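Local coordinates for protein separin (Saccharomyces cerevisiae, PDB 5U1T) that cleaves the MCD1/SCC1 subunit of cohesin as a caspase-like cysteine protease, triggering chromosome segregation at the onset of anaphase, at residues Ser874-Leu879 and Val886-Ser891; Cys1390-Lys1393 and His1399-Leu1402. All coordinates share one frame; numbering follows the deposited sequence.

Contact 1: residues Ser874-Leu879 and Val886-Ser891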
ATOM      1  N   SER A 874      10.358  -4.137  13.217  1.00 56.65           N
ATOM      2  CA  SER A 874       9.425  -5.057  13.870  1.00 53.18           C
ATOM      3  C   SER A 874       9.988  -5.648  15.161  1.00 53.32           C
ATOM      4  O   SER A 874       9.230  -5.989  16.065  1.00 55.72           O
ATOM      5  CB  SER A 874       9.030  -6.217  12.957  1.00 56.78           C
ATOM      6  OG  SER A 874       8.086  -5.833  11.991  1.00 55.16           O
ATOM      7  N   LEU A 875      11.307  -5.804  15.235  1.00 54.99           N
ATOM      8  CA  LEU A 875      11.950  -6.407  16.406  1.00 55.16           C
ATOM      9  C   LEU A 875      11.902  -5.462  17.607  1.00 59.94           C
ATOM     10  O   LEU A 875      11.575  -5.882  18.729  1.00 56.78           O
ATOM     11  CB  LEU A 875      13.398  -6.791  16.108  1.00 47.98           C
ATOM     12  CG  LEU A 875      14.168  -7.338  17.312  1.00 57.14           C
ATOM     13  CD1 LEU A 875      13.644  -8.684  17.799  1.00 46.21           C
ATOM     14  CD2 LEU A 875      15.651  -7.407  17.006  1.00 52.22           C
ATOM     15  N   THR A 876      12.228  -4.191  17.373  1.00 57.97           N
ATOM     16  CA  THR A 876      12.181  -3.210  18.445  1.00 57.89           C
ATOM     17  C   THR A 876      10.742  -3.059  18.946  1.00 58.30           C
ATOM     18  O   THR A 876      10.521  -2.924  20.152  1.00 58.93           O
ATOM     19  CB  THR A 876      12.748  -1.856  18.009  1.00 56.62           C
ATOM     20  OG1 THR A 876      12.066  -1.391  16.845  1.00 51.73           O
ATOM     21  CG2 THR A 876      14.231  -1.999  17.706  1.00 58.63           C
ATOM     22  N   MET A 877       9.770  -3.129  18.035  1.00 53.96           N
ATOM     23  CA  MET A 877       8.375  -3.127  18.453  1.00 56.52           C
ATOM     24  C   MET A 877       8.059  -4.334  19.325  1.00 58.47           C
ATOM     25  O   MET A 877       7.332  -4.231  20.309  1.00 55.28           O
ATOM     26  CB  MET A 877       7.438  -3.105  17.255  1.00 54.30           C
ATOM     27  CG  MET A 877       7.463  -1.810  16.484  1.00 57.13           C
ATOM     28  SD  MET A 877       6.317  -1.835  15.096  1.00 55.32           S
ATOM     29  CE  MET A 877       6.607  -0.184  14.466  1.00 43.37           C
ATOM     30  N   PHE A 878       8.612  -5.483  18.971  1.00 58.07           N
ATOM     31  CA  PHE A 878       8.363  -6.674  19.762  1.00 58.26           C
ATOM     32  C   PHE A 878       9.030  -6.545  21.138  1.00 57.88           C
ATOM     33  O   PHE A 878       8.416  -6.869  22.155  1.00 54.53           O
ATOM     34  CB  PHE A 878       8.859  -7.911  19.014  1.00 53.52           C
ATOM     35  CG  PHE A 878       8.735  -9.198  19.785  1.00 50.06           C
ATOM     36  CD1 PHE A 878       7.515  -9.847  19.898  1.00 50.84           C
ATOM     37  CD2 PHE A 878       9.848  -9.781  20.369  1.00 49.94           C
ATOM     38  CE1 PHE A 878       7.407 -11.054  20.598  1.00 51.89           C
ATOM     39  CE2 PHE A 878       9.741 -10.979  21.063  1.00 43.70           C
ATOM     40  CZ  PHE A 878       8.525 -11.616  21.178  1.00 47.38           C
ATOM     41  N   LEU A 879      10.272  -6.054  21.160  1.00 56.29           N
ATOM     42  CA  LEU A 879      11.049  -5.938  22.395  1.00 54.60           C
ATOM     43  C   LEU A 879      10.419  -4.946  23.367  1.00 60.58           C
ATOM     44  O   LEU A 879      10.372  -5.186  24.572  1.00 61.21           O
ATOM     45  CB  LEU A 879      12.485  -5.531  22.082  1.00 53.99           C
ATOM     46  CG  LEU A 879      13.286  -6.612  21.359  1.00 58.95           C
ATOM     47  CD1 LEU A 879      14.715  -6.188  21.104  1.00 59.28           C
ATOM     48  CD2 LEU A 879      13.245  -7.886  22.154  1.00 58.47           C
ATOM     49  N   VAL A 886      16.229  -3.072  27.444  1.00 70.43           N
ATOM     50  CA  VAL A 886      17.672  -3.236  27.380  1.00 76.92           C
ATOM     51  C   VAL A 886      18.034  -3.926  26.059  1.00 75.43           C
ATOM     52  O   VAL A 886      18.855  -3.419  25.280  1.00 72.48           O
ATOM     53  CB  VAL A 886      18.211  -4.042  28.593  1.00 81.54           C
ATOM     54  CG1 VAL A 886      18.432  -3.127  29.777  1.00 74.68           C
ATOM     55  CG2 VAL A 886      17.244  -5.174  28.954  1.00 82.06           C
ATOM     56  N   LYS A 887      17.392  -5.066  25.808  1.00 72.11           N
ATOM     57  CA  LYS A 887      17.618  -5.838  24.596  1.00 69.69           C
ATOM     58  C   LYS A 887      17.253  -5.000  23.364  1.00 67.01           C
ATOM     59  O   LYS A 887      17.791  -5.225  22.274  1.00 69.25           O
ATOM     60  CB  LYS A 887      16.816  -7.143  24.647  1.00 68.96           C
ATOM     61  CG  LYS A 887      17.291  -8.211  23.665  1.00 73.42           C
ATOM     62  CD  LYS A 887      16.847  -9.606  24.106  1.00 78.57           C
ATOM     63  CE  LYS A 887      17.334  -9.920  25.536  1.00 87.27           C
ATOM     64  NZ  LYS A 887      18.831 -10.193  25.630  1.00 86.92           N
ATOM     65  N   LEU A 888      16.374  -4.014  23.562  1.00 65.14           N
ATOM     66  CA  LEU A 888      15.904  -3.128  22.494  1.00 64.62           C
ATOM     67  C   LEU A 888      16.965  -2.162  21.984  1.00 64.38           C
ATOM     68  O   LEU A 888      17.416  -2.291  20.850  1.00 62.59           O
ATOM     69  CB  LEU A 888      14.696  -2.332  22.964  1.00 56.75           C
ATOM     70  CG  LEU A 888      13.810  -1.658  21.915  1.00 59.96           C
ATOM     71  CD1 LEU A 888      12.514  -1.187  22.584  1.00 58.29           C
ATOM     72  CD2 LEU A 888      14.477  -0.492  21.178  1.00 58.01           C
ATOM     73  N   GLU A 889      17.337  -1.175  22.801  1.00 69.13           N
ATOM     74  CA  GLU A 889      18.301  -0.146  22.377  1.00 71.05           C
ATOM     75  C   GLU A 889      19.643  -0.757  22.003  1.00 72.42           C
ATOM     76  O   GLU A 889      20.482  -0.091  21.398  1.00 77.68           O
ATOM     77  CB  GLU A 889      18.503   0.939  23.458  1.00 71.07           C
ATOM     78  CG  GLU A 889      17.761   2.270  23.146  1.00 71.96           C
ATOM     79  CD  GLU A 889      17.844   3.323  24.262  1.00 76.41           C
ATOM     80  OE1 GLU A 889      16.806   3.647  24.894  1.00 76.16           O
ATOM     81  OE2 GLU A 889      18.944   3.859  24.501  1.00 82.30           O
ATOM     82  N   GLN A 890      19.834  -2.033  22.313  1.00 69.23           N
ATOM     83  CA  GLN A 890      21.083  -2.675  21.984  1.00 71.36           C
ATOM     84  C   GLN A 890      21.031  -3.607  20.769  1.00 75.53           C
ATOM     85  O   GLN A 890      22.068  -3.947  20.191  1.00 75.44           O
ATOM     86  CB  GLN A 890      21.578  -3.436  23.193  1.00 77.85           C
ATOM     87  CG  GLN A 890      23.086  -3.616  23.166  1.00 85.63           C
ATOM     88  CD  GLN A 890      23.847  -2.515  23.875  1.00 86.25           C
ATOM     89  OE1 GLN A 890      23.341  -1.884  24.828  1.00 82.99           O
ATOM     90  NE2 GLN A 890      25.086  -2.270  23.412  1.00 83.41           N
ATOM     91  N   SER A 891      19.842  -4.043  20.374  1.00 73.74           N
ATOM     92  CA  SER A 891      19.731  -4.747  19.104  1.00 66.45           C
ATOM     93  C   SER A 891      19.715  -3.714  17.972  1.00 69.15           C
ATOM     94  O   SER A 891      19.967  -4.031  16.810  1.00 71.75           O
ATOM     95  CB  SER A 891      18.498  -5.642  19.073  1.00 61.87           C
ATOM     96  OG  SER A 891      17.332  -4.880  19.235  1.00 70.59           O
TER
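The hydroxyl of S891 faces L879 and L875 across the gap while standing over its own helix: OG lies 3.1 Å from K887 O, and L888 O is equally near, so its one proton has two carbonyls to choose from. OG takes the position between the backbone N and the carbonyl carbon (chi1 61°), which folds it back over the preceding turn. Across the contact its neighbours are methyl groups, L879 CD1 at 3.5 Å from S891 OG and L875 CD2 beside it. The same L879 CD1 lies against K887 O and L888 CA, and the L879 CB to L888 CB distance is 4.0 Å. Further along, L888 crosses T876 at about a right angle, CD2 touching T876 CG2 at 3.8 Å and CD1 resting on T876 O. W909 of helix 905-912 touches both T876 and L888. No hydrogen bond joins the two segments, so apolar contact holds them, with the serine hydroxyl probably satisfied by a carbonyl of its own helix. The segment axes approach to 8.9 Å and run at 163° to each other. Two short helices, 872-881 and 885-891, thus fold back on one another through a tight connection, an antiparallel alpha-helical hairpin.

Contact 2: residues Cys1390-Lys1393 and His1399-Leu1402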
ATOM      1  N   CYS A1390     -19.008  25.938  28.155  1.00 52.11           N
ATOM      2  CA  CYS A1390     -20.390  25.513  27.979  1.00 57.44           C
ATOM      3  C   CYS A1390     -21.352  26.327  28.872  1.00 67.54           C
ATOM      4  O   CYS A1390     -22.419  26.787  28.423  1.00 64.67           O
ATOM      5  CB  CYS A1390     -20.536  24.018  28.276  1.00 54.21           C
ATOM      6  SG  CYS A1390     -22.253  23.457  28.189  1.00 64.12           S
ATOM      7  N   LEU A1391     -20.969  26.496  30.134  1.00 67.11           N
ATOM      8  CA  LEU A1391     -21.729  27.319  31.038  1.00 65.76           C
ATOM      9  C   LEU A1391     -21.900  28.717  30.439  1.00 66.44           C
ATOM     10  O   LEU A1391     -23.026  29.221  30.346  1.00 65.59           O
ATOM     11  CB  LEU A1391     -21.050  27.387  32.413  1.00 69.00           C
ATOM     12  CG  LEU A1391     -21.775  28.230  33.468  1.00 65.73           C
ATOM     13  CD1 LEU A1391     -23.186  27.696  33.707  1.00 58.67           C
ATOM     14  CD2 LEU A1391     -20.980  28.311  34.777  1.00 64.51           C
ATOM     15  N   ASN A1392     -20.808  29.340  30.003  1.00 60.45           N
ATOM     16  CA  ASN A1392     -20.909  30.741  29.600  1.00 64.15           C
ATOM     17  C   ASN A1392     -21.659  30.941  28.300  1.00 72.29           C
ATOM     18  O   ASN A1392     -22.232  31.999  28.082  1.00 76.96           O
ATOM     19  CB  ASN A1392     -19.535  31.399  29.485  1.00 73.03           C
ATOM     20  CG  ASN A1392     -19.634  32.860  29.052  1.00 77.51           C
ATOM     21  OD1 ASN A1392     -20.086  33.714  29.817  1.00 76.45           O
ATOM     22  ND2 ASN A1392     -19.236  33.145  27.813  1.00 78.59           N
ATOM     23  N   LYS A1393     -21.673  29.944  27.424  1.00 79.19           N
ATOM     24  CA  LYS A1393     -22.460  30.105  26.205  1.00 75.57           C
ATOM     25  C   LYS A1393     -23.941  29.868  26.524  1.00 73.12           C
ATOM     26  O   LYS A1393     -24.810  30.567  25.997  1.00 75.98           O
ATOM     27  CB  LYS A1393     -21.967  29.181  25.084  1.00 73.36           C
ATOM     28  CG  LYS A1393     -20.540  29.510  24.590  1.00 81.00           C
ATOM     29  CD  LYS A1393     -20.330  31.016  24.245  1.00 80.10           C
ATOM     30  CE  LYS A1393     -18.823  31.360  24.170  1.00 79.78           C
ATOM     31  NZ  LYS A1393     -18.090  31.010  25.462  1.00 74.32           N
ATOM     32  N   HIS A1399     -29.244  35.538  28.196  1.00 83.89           N
ATOM     33  CA  HIS A1399     -28.944  36.810  28.806  1.00 85.26           C
ATOM     34  C   HIS A1399     -28.786  36.745  30.300  1.00 81.42           C
ATOM     35  O   HIS A1399     -29.247  37.607  31.002  1.00 88.29           O
ATOM     36  CB  HIS A1399     -30.021  37.800  28.436  1.00 86.15           C
ATOM     37  CG  HIS A1399     -30.274  37.877  26.976  1.00 82.47           C
ATOM     38  ND1 HIS A1399     -31.273  37.164  26.364  1.00 82.27           N
ATOM     39  CD2 HIS A1399     -29.657  38.580  26.005  1.00 84.55           C
ATOM     40  CE1 HIS A1399     -31.267  37.430  25.076  1.00 87.61           C
ATOM     41  NE2 HIS A1399     -30.296  38.287  24.832  1.00 89.34           N
ATOM     42  N   TYR A1400     -28.144  35.701  30.775  1.00 81.17           N
ATOM     43  CA  TYR A1400     -27.665  35.651  32.136  1.00 82.16           C
ATOM     44  C   TYR A1400     -28.792  35.803  33.127  1.00 81.93           C
ATOM     45  O   TYR A1400     -28.719  36.575  34.051  1.00 81.95           O
ATOM     46  CB  TYR A1400     -26.601  36.701  32.362  1.00 73.32           C
ATOM     47  CG  TYR A1400     -25.367  36.439  31.572  1.00 77.38           C
ATOM     48  CD1 TYR A1400     -24.535  35.403  31.892  1.00 78.37           C
ATOM     49  CD2 TYR A1400     -25.040  37.213  30.489  1.00 79.33           C
ATOM     50  CE1 TYR A1400     -23.406  35.150  31.160  1.00 75.28           C
ATOM     51  CE2 TYR A1400     -23.907  36.962  29.754  1.00 72.99           C
ATOM     52  CZ  TYR A1400     -23.104  35.926  30.104  1.00 72.95           C
ATOM     53  OH  TYR A1400     -21.990  35.672  29.395  1.00 73.91           O
ATOM     54  N   GLN A1401     -29.836  35.031  32.935  1.00 76.27           N
ATOM     55  CA  GLN A1401     -31.029  35.209  33.696  1.00 75.55           C
ATOM     56  C   GLN A1401     -31.379  33.879  34.269  1.00 75.24           C
ATOM     57  O   GLN A1401     -31.865  33.029  33.564  1.00 80.05           O
ATOM     58  CB  GLN A1401     -32.139  35.653  32.762  1.00 89.54           C
ATOM     59  CG  GLN A1401     -31.953  37.036  32.158  1.00 91.55           C
ATOM     60  CD  GLN A1401     -33.045  37.403  31.180  1.00109.94           C
ATOM     61  OE1 GLN A1401     -33.675  36.536  30.598  1.00116.02           O
ATOM     62  NE2 GLN A1401     -33.272  38.692  31.000  1.00106.85           N
ATOM     63  N   LEU A1402     -31.129  33.688  35.553  1.00 78.56           N
ATOM     64  CA  LEU A1402     -31.501  32.453  36.228  1.00 76.09           C
ATOM     65  C   LEU A1402     -32.704  32.691  37.082  1.00 69.54           C
ATOM     66  O   LEU A1402     -32.766  33.659  37.796  1.00 74.61           O
ATOM     67  CB  LEU A1402     -30.375  31.978  37.131  1.00 76.01           C
ATOM     68  CG  LEU A1402     -29.045  31.546  36.540  1.00 68.77           C
ATOM     69  CD1 LEU A1402     -28.505  32.615  35.629  1.00 81.04           C
ATOM     70  CD2 LEU A1402     -28.075  31.270  37.657  1.00 70.78           C
TER
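The ring of Y1400 meets the amide of N1392 at its edge, with the modelled N1392 OD1 near the ring plane and 2.8 Å from Y1400 OH. The two flat groups do not stack, their planes being 38° apart. The amide is probably turned over in the model, so which of its ends faces the phenol is best left open. The firmer partner of the phenol oxygen is S1396, whose OG hydrogen-bonds to it from the last turns of helix 1388-1397. N1392 reaches the spot because CG stands anti to the backbone N (chi1 179°), carrying the amide out to the phenol although the nearest CA atoms, those of N1392 and Y1400, are 8.7 Å apart. Y1400 has a left-handed backbone conformation, as does H1399 before it, and in this turn its ring reaches back toward the helix, roughly across the helix direction, phenol oxygen first. With a leucine in place of N1392, the phenol would probably lose its polar neighbour at this edge, keeping S1396 but facing a branched apolar end instead. Both side chains also touch helix 1111-1127, N1392 on A1121 and Y1400 on D1124. Helix 1388-1397 and the loop leading to strand 1404-1406 pack against that helix and strand 1353-1362, L1391 touching L1125 of the former and F1359 of the latter, and L1402 touching F1356 and F1359.

Both contacts join pieces close in sequence, yet they share no helix or strand and do not touch, with centres about 55 Å and nearest atoms about 39 Å apart. Contact 1 pairs two helices over 276 Å² of buried surface, largely with leucine and threonine carbons; three of its six touching residues are buried. Contact 2 buries 76 Å² through a single pair of side chains, where a loop turns back on the helix it follows. It lies in the C50 peptidase region, away from the probable catalytic cysteine. Both are partly buried: contact 1 relies on apolar fit, while contact 2 brings two polar ends together, the phenol having its clear hydrogen bond to S1396 outside the pair.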